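Local atomic coordinates of endonuclease 2 (Arabidopsis thaliana, PDB entry 4CXP), a protein that cleaves RNA and single-stranded DNA endonucleolytically, and double-stranded DNA less well, to 5'-phosphorylated products with the help of divalent metal ions. Residues A[145-150]-A[162-167]; A[151-156]-A[229-234]. One frame throughout, in Å; residues are numbered along the deposited sequence. Where two conformers were deposited one is given.

Contact 1 (A[145-150]-A[162-167]); sequences HWYTRK and IETAEA. With SO4 (sulfate ion), chain J.
W146 and T164 face each other with CA atoms 9.7 Å apart, one at the end of strand 143-146 where a type II' turn runs from W146 to R149, the other on helix 153-169, so side chains alone bridge the gap. The indole of W146 spans most of the distance: with CG anti to the backbone N (chi1 -177°), the ring extends toward the helix and its NE1 donates to OG1 of T164 at 2.9 Å. The bond is nearly straight, 166° at the hydrogen, and OG1 lies almost in the indole plane, at the ring edge. The same hydroxyl is hydrogen-bonded to the carbonyl of N160 one helical turn back, which fixes its rotation and leaves its oxygen to accept the indole N-H. The methyl of T164 turns instead to the neighbouring aromatic, CG2 approaching CE1 of Y147 at 4.2 Å, while CD1 of Y147 lies over the rim of one face of the indole. The OH of Y147 is hydrogen-bonded to OD1 of D233. A leucine in place of W146 would probably leave T164 OG1 without its indole donor and Y147 without the flat surface beneath its ring edge. Beyond the turn, a sulfate, probably from the crystallisation liquor, accepts from K150 N at O4 and from R149 NH1 at O2, both at 2.8 Å. The whole is a beta-hairpin with a two-residue loop, Y147-T148, in a type II' turn that packs against a helix of the S1/P1 nuclease fold, within the region that binds substrate.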
loop_
_atom_site.group_PDB
_atom_site.type_symbol
_atom_site.label_atom_id
_atom_site.label_comp_id
_atom_site.label_asym_id
_atom_site.label_seq_id
_atom_site.Cartn_x
_atom_site.Cartn_y
_atom_site.Cartn_z
ATOM N N HIS A 145 -19.309 -4.568 12.341
ATOM C CA HIS A 145 -20.188 -4.143 11.265
ATOM C C HIS A 145 -19.640 -2.845 10.704
ATOM O O HIS A 145 -19.172 -1.981 11.452
ATOM C CB HIS A 145 -21.629 -3.926 11.750
ATOM C CG HIS A 145 -22.453 -5.194 11.838
ATOM N ND1 HIS A 145 -22.237 -6.161 12.790
ATOM C CD2 HIS A 145 -23.475 -5.656 11.074
ATOM C CE1 HIS A 145 -23.097 -7.154 12.634
ATOM N NE2 HIS A 145 -23.860 -6.873 11.591
ATOM N N TRP A 146 -19.682 -2.720 9.379
ATOM C CA TRP A 146 -19.455 -1.461 8.675
ATOM C C TRP A 146 -20.835 -0.942 8.309
ATOM O O TRP A 146 -21.529 -1.530 7.477
ATOM C CB TRP A 146 -18.600 -1.676 7.420
ATOM C CG TRP A 146 -18.300 -0.390 6.720
ATOM C CD1 TRP A 146 -18.755 0.011 5.505
ATOM C CD2 TRP A 146 -17.476 0.667 7.211
ATOM N NE1 TRP A 146 -18.266 1.259 5.208
ATOM C CE2 TRP A 146 -17.476 1.678 6.241
ATOM C CE3 TRP A 146 -16.757 0.868 8.399
ATOM C CZ2 TRP A 146 -16.784 2.859 6.410
ATOM C CZ3 TRP A 146 -16.058 2.043 8.555
ATOM C CH2 TRP A 146 -16.080 3.023 7.571
ATOM N N TYR A 147 -21.280 0.097 9.003
ATOM C CA TYR A 147 -22.682 0.511 8.937
ATOM C C TYR A 147 -23.541 -0.720 9.219
ATOM O O TYR A 147 -23.359 -1.331 10.271
ATOM C CB TYR A 147 -22.987 1.288 7.649
ATOM C CG TYR A 147 -22.244 2.617 7.593
ATOM C CD1 TYR A 147 -20.944 2.697 7.119
ATOM C CD2 TYR A 147 -22.830 3.782 8.037
ATOM C CE1 TYR A 147 -20.255 3.902 7.097
ATOM C CE2 TYR A 147 -22.158 4.986 8.010
ATOM C CZ TYR A 147 -20.864 5.048 7.529
ATOM O OH TYR A 147 -20.154 6.221 7.477
ATOM N N THR A 148 -24.438 -1.111 8.327
ATOM C CA THR A 148 -25.367 -2.196 8.639
ATOM C C THR A 148 -24.864 -3.592 8.267
ATOM O O THR A 148 -25.568 -4.561 8.531
ATOM C CB THR A 148 -26.723 -2.015 7.962
ATOM O OG1 THR A 148 -26.570 -2.276 6.564
ATOM C CG2 THR A 148 -27.298 -0.649 8.209
ATOM N N ARG A 149 -23.675 -3.714 7.691
ATOM C CA ARG A 149 -23.224 -4.987 7.141
ATOM C C ARG A 149 -22.049 -5.563 7.891
ATOM O O ARG A 149 -21.175 -4.840 8.357
ATOM C CB ARG A 149 -22.829 -4.812 5.684
ATOM C CG ARG A 149 -23.955 -4.333 4.797
ATOM C CD ARG A 149 -25.080 -5.351 4.728
ATOM N NE ARG A 149 -26.128 -4.870 3.863
ATOM C CZ ARG A 149 -27.252 -5.526 3.604
ATOM N NH1 ARG A 149 -27.478 -6.725 4.132
ATOM N NH2 ARG A 149 -28.155 -4.981 2.792
ATOM N N LYS A 150 -21.982 -6.881 7.982
ATOM C CA LYS A 150 -20.831 -7.548 8.579
ATOM C C LYS A 150 -19.564 -7.270 7.785
ATOM O O LYS A 150 -19.572 -7.294 6.564
ATOM C CB LYS A 150 -21.057 -9.064 8.639
ATOM C CG LYS A 150 -22.159 -9.496 9.595
ATOM C CD LYS A 150 -22.351 -11.006 9.609
ATOM N N ILE A 162 -12.622 3.351 1.768
ATOM C CA ILE A 162 -12.433 3.964 0.461
ATOM C C ILE A 162 -13.713 3.892 -0.383
ATOM O O ILE A 162 -14.098 4.874 -1.011
ATOM C CB ILE A 162 -11.241 3.321 -0.269
ATOM C CG1 ILE A 162 -9.938 3.636 0.468
ATOM C CG2 ILE A 162 -11.167 3.807 -1.714
ATOM C CD1 ILE A 162 -8.771 2.789 0.006
ATOM N N GLU A 163 -14.356 2.732 -0.394
ATOM C CA GLU A 163 -15.566 2.563 -1.192
ATOM C C GLU A 163 -16.678 3.487 -0.727
ATOM O O GLU A 163 -17.420 4.037 -1.546
ATOM C CB GLU A 163 -16.042 1.113 -1.131
ATOM C CG GLU A 163 -15.227 0.119 -1.913
ATOM C CD GLU A 163 -15.559 -1.335 -1.532
ATOM O OE1 GLU A 163 -16.272 -1.579 -0.527
ATOM O OE2 GLU A 163 -15.064 -2.247 -2.206
ATOM N N THR A 164 -16.842 3.625 0.579
ATOM C CA THR A 164 -17.883 4.480 1.115
ATOM C C THR A 164 -17.584 5.930 0.793
ATOM O O THR A 164 -18.481 6.700 0.444
ATOM C CB THR A 164 -18.049 4.226 2.618
ATOM O OG1 THR A 164 -18.382 2.851 2.811
ATOM C CG2 THR A 164 -19.115 5.101 3.205
ATOM N N ALA A 165 -16.316 6.329 0.891
ATOM C CA ALA A 165 -15.946 7.682 0.493
ATOM C C ALA A 165 -16.214 7.921 -0.999
ATOM O O ALA A 165 -16.770 8.954 -1.379
ATOM C CB ALA A 165 -14.501 7.967 0.824
ATOM N N GLU A 166 -15.831 6.963 -1.838
ATOM C CA GLU A 166 -16.025 7.120 -3.282
ATOM C C GLU A 166 -17.490 7.356 -3.608
ATOM O O GLU A 166 -17.809 8.195 -4.447
ATOM C CB GLU A 166 -15.482 5.900 -3.999
ATOM C CG GLU A 166 -15.634 5.898 -5.507
ATOM C CD GLU A 166 -15.202 4.571 -6.153
ATOM O OE1 GLU A 166 -14.960 3.590 -5.416
ATOM O OE2 GLU A 166 -15.143 4.480 -7.405
ATOM N N ALA A 167 -18.373 6.611 -2.954
ATOM C CA ALA A 167 -19.805 6.757 -3.177
ATOM C C ALA A 167 -20.345 8.051 -2.560
ATOM O O ALA A 167 -20.900 8.892 -3.260
ATOM C CB ALA A 167 -20.543 5.546 -2.615
HETATM S S SO4 J . -24.821 -9.044 6.253
HETATM O O1 SO4 J . -24.976 -10.398 6.797
HETATM O O2 SO4 J . -26.089 -8.598 5.686
HETATM O O3 SO4 J . -23.788 -9.022 5.204
HETATM O O4 SO4 J . -24.401 -8.151 7.325
#

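Contact 2 (A[151-156]-A[229-234]); sequences ANLHHI and DTLEDE. With ZN (zinc ion), chain F.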
loop_
_atom_site.group_PDB
_atom_site.type_symbol
_atom_site.label_atom_id
_atom_site.label_comp_id
_atom_site.label_asym_id
_atom_site.label_seq_id
_atom_site.Cartn_x
_atom_site.Cartn_y
_atom_site.Cartn_z
ATOM N N ALA A 151 -18.476 -7.013 8.500
ATOM C CA ALA A 151 -17.172 -6.847 7.889
ATOM C C ALA A 151 -16.113 -7.103 8.918
ATOM O O ALA A 151 -16.321 -6.861 10.093
ATOM C CB ALA A 151 -16.992 -5.442 7.333
ATOM N N ASN A 152 -14.949 -7.538 8.485
ATOM C CA ASN A 152 -13.816 -7.581 9.394
ATOM C C ASN A 152 -12.996 -6.298 9.276
ATOM O O ASN A 152 -13.065 -5.571 8.285
ATOM C CB ASN A 152 -12.979 -8.851 9.226
ATOM C CG ASN A 152 -12.189 -8.868 7.948
ATOM O OD1 ASN A 152 -11.278 -8.083 7.762
ATOM N ND2 ASN A 152 -12.529 -9.780 7.052
ATOM N N LEU A 153 -12.222 -6.015 10.316
ATOM C CA LEU A 153 -11.532 -4.743 10.401
ATOM C C LEU A 153 -10.498 -4.592 9.273
ATOM O O LEU A 153 -10.296 -3.501 8.745
ATOM C CB LEU A 153 -10.882 -4.580 11.768
ATOM C CG LEU A 153 -10.282 -3.204 12.033
ATOM C CD1 LEU A 153 -11.342 -2.109 12.018
ATOM C CD2 LEU A 153 -9.515 -3.219 13.345
ATOM N N HIS A 154 -9.817 -5.680 8.926
ATOM C CA HIS A 154 -8.868 -5.618 7.842
ATOM C C HIS A 154 -9.528 -5.153 6.535
ATOM O O HIS A 154 -9.011 -4.276 5.840
ATOM C CB HIS A 154 -8.162 -6.967 7.653
ATOM C CG HIS A 154 -7.064 -6.892 6.657
ATOM N ND1 HIS A 154 -5.745 -6.769 7.013
ATOM C CD2 HIS A 154 -7.087 -6.837 5.308
ATOM C CE1 HIS A 154 -5.007 -6.661 5.922
ATOM N NE2 HIS A 154 -5.804 -6.682 4.868
ATOM N N HIS A 155 -10.670 -5.754 6.229
ATOM C CA HIS A 155 -11.399 -5.423 5.028
ATOM C C HIS A 155 -11.885 -3.975 5.037
ATOM O O HIS A 155 -11.938 -3.320 3.993
ATOM C CB HIS A 155 -12.573 -6.401 4.852
ATOM C CG HIS A 155 -13.220 -6.322 3.502
ATOM N ND1 HIS A 155 -14.286 -5.499 3.205
ATOM C CD2 HIS A 155 -12.928 -6.971 2.356
ATOM C CE1 HIS A 155 -14.641 -5.670 1.942
ATOM N NE2 HIS A 155 -13.832 -6.557 1.405
ATOM N N ILE A 156 -12.252 -3.479 6.203
ATOM C CA ILE A 156 -12.662 -2.080 6.319
ATOM C C ILE A 156 -11.533 -1.171 5.845
ATOM O O ILE A 156 -11.785 -0.188 5.145
ATOM C CB ILE A 156 -13.144 -1.793 7.757
ATOM C CG1 ILE A 156 -14.536 -2.429 7.946
ATOM C CG2 ILE A 156 -13.164 -0.306 8.052
ATOM C CD1 ILE A 156 -14.989 -2.506 9.380
ATOM N N ASP A 229 -18.590 -4.383 17.455
ATOM C CA ASP A 229 -18.920 -2.963 17.311
ATOM C C ASP A 229 -19.519 -2.669 15.941
ATOM O O ASP A 229 -19.258 -3.394 14.976
ATOM C CB ASP A 229 -17.668 -2.084 17.464
ATOM C CG ASP A 229 -17.194 -1.918 18.900
ATOM O OD1 ASP A 229 -17.917 -2.315 19.840
ATOM O OD2 ASP A 229 -16.078 -1.342 19.051
ATOM N N THR A 230 -20.290 -1.589 15.869
ATOM C CA THR A 230 -20.697 -0.996 14.598
ATOM C C THR A 230 -19.824 0.227 14.365
ATOM O O THR A 230 -19.841 1.188 15.139
ATOM C CB THR A 230 -22.184 -0.605 14.583
ATOM O OG1 THR A 230 -22.973 -1.793 14.629
ATOM C CG2 THR A 230 -22.526 0.163 13.326
ATOM N N LEU A 231 -19.072 0.170 13.280
ATOM C CA LEU A 231 -18.266 1.292 12.831
ATOM C C LEU A 231 -19.044 1.993 11.732
ATOM O O LEU A 231 -19.464 1.370 10.750
ATOM C CB LEU A 231 -16.909 0.823 12.325
ATOM C CG LEU A 231 -16.090 0.060 13.368
ATOM C CD1 LEU A 231 -14.700 -0.206 12.799
ATOM C CD2 LEU A 231 -16.026 0.725 14.738
ATOM N N GLU A 232 -19.263 3.288 11.918
ATOM C CA GLU A 232 -20.101 4.050 11.009
ATOM C C GLU A 232 -19.560 5.475 10.932
ATOM O O GLU A 232 -18.348 5.626 10.863
ATOM C CB GLU A 232 -21.570 3.893 11.357
ATOM C CG GLU A 232 -21.940 4.223 12.773
ATOM C CD GLU A 232 -23.404 3.946 13.057
ATOM O OE1 GLU A 232 -24.231 4.185 12.145
ATOM O OE2 GLU A 232 -23.722 3.493 14.188
ATOM N N ASP A 233 -20.387 6.523 10.898
ATOM C CA ASP A 233 -19.871 7.855 10.577
ATOM C C ASP A 233 -18.718 8.305 11.477
ATOM O O ASP A 233 -17.748 8.872 10.984
ATOM C CB ASP A 233 -20.973 8.919 10.608
ATOM C CG ASP A 233 -21.774 9.021 9.318
ATOM O OD1 ASP A 233 -21.502 8.290 8.348
ATOM O OD2 ASP A 233 -22.684 9.880 9.285
ATOM N N GLU A 234 -18.800 8.105 12.790
ATOM C CA GLU A 234 -17.753 8.626 13.660
ATOM C C GLU A 234 -16.395 8.037 13.267
ATOM O O GLU A 234 -15.397 8.759 13.148
ATOM C CB GLU A 234 -18.064 8.336 15.122
ATOM C CG GLU A 234 -17.050 8.873 16.098
ATOM C CD GLU A 234 -17.412 8.508 17.523
ATOM O OE1 GLU A 234 -17.094 7.377 17.946
ATOM O OE2 GLU A 234 -18.026 9.342 18.207
HETATM ZN ZN ZN F . -5.325 -6.478 2.769
HETATM O O HOH W 1 -5.362 -8.563 2.646
#
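L231 makes the apolar part of this contact: modelled in two conformations, in the one described here it sets its CD1 methyl against two residues of the first turn of helix 153-169. CD1 of L153 lies 3.9 Å from CD1 of L231, the side chains crossing at about a right angle, and CD1 of I156 lies 4.1 Å from that same L231 methyl. L153 has CG anti to its backbone N (chi1 -172°), which brings its end nearer to L231; all three residues are buried. Hydrogen bonding shapes the helix start: N152 is the N-cap, and its OD1 accepts from H155 N at 2.9 Å, the donor tilted out of the carbonyl plane. Metal coordination comes from the same turn: NE2 of H154 binds a zinc ion at 2.2 Å, and H130, D158 and a water are further ligands. This is one of the enzyme's three divalent-metal sites, within its substrate-binding region, 120-169. H154 ND1 is hydrogen-bonded to the carbonyl of G138, a second-shell bond that probably helps to set the imidazole's rotation. Strand 143-146 lies between strands 149-152 and 230-231, and its V144 and W146 pack on I156, seating the helix start against that sheet.

How the contacts relate
From the N terminus, the chain passes through strand 143-146, turns into strand 149-152 and enters helix 153-169; contact 1 closes this short loop by bringing 162-167 back to the turn. Contact 2 closes a far longer one, from 151-156 across the intervening, largely helical chain to 229-234 at the start of helix 233-262. Since 151-156 falls between the two segments of contact 1 and 229-234 follows both, the loops cross. Their centres are 8 Å apart, and Y147 joins them through its main chain, its backbone N probably donating to L231 O. Together they tie the three-stranded sheet to helix 153-169 and the beginning of helix 233-262.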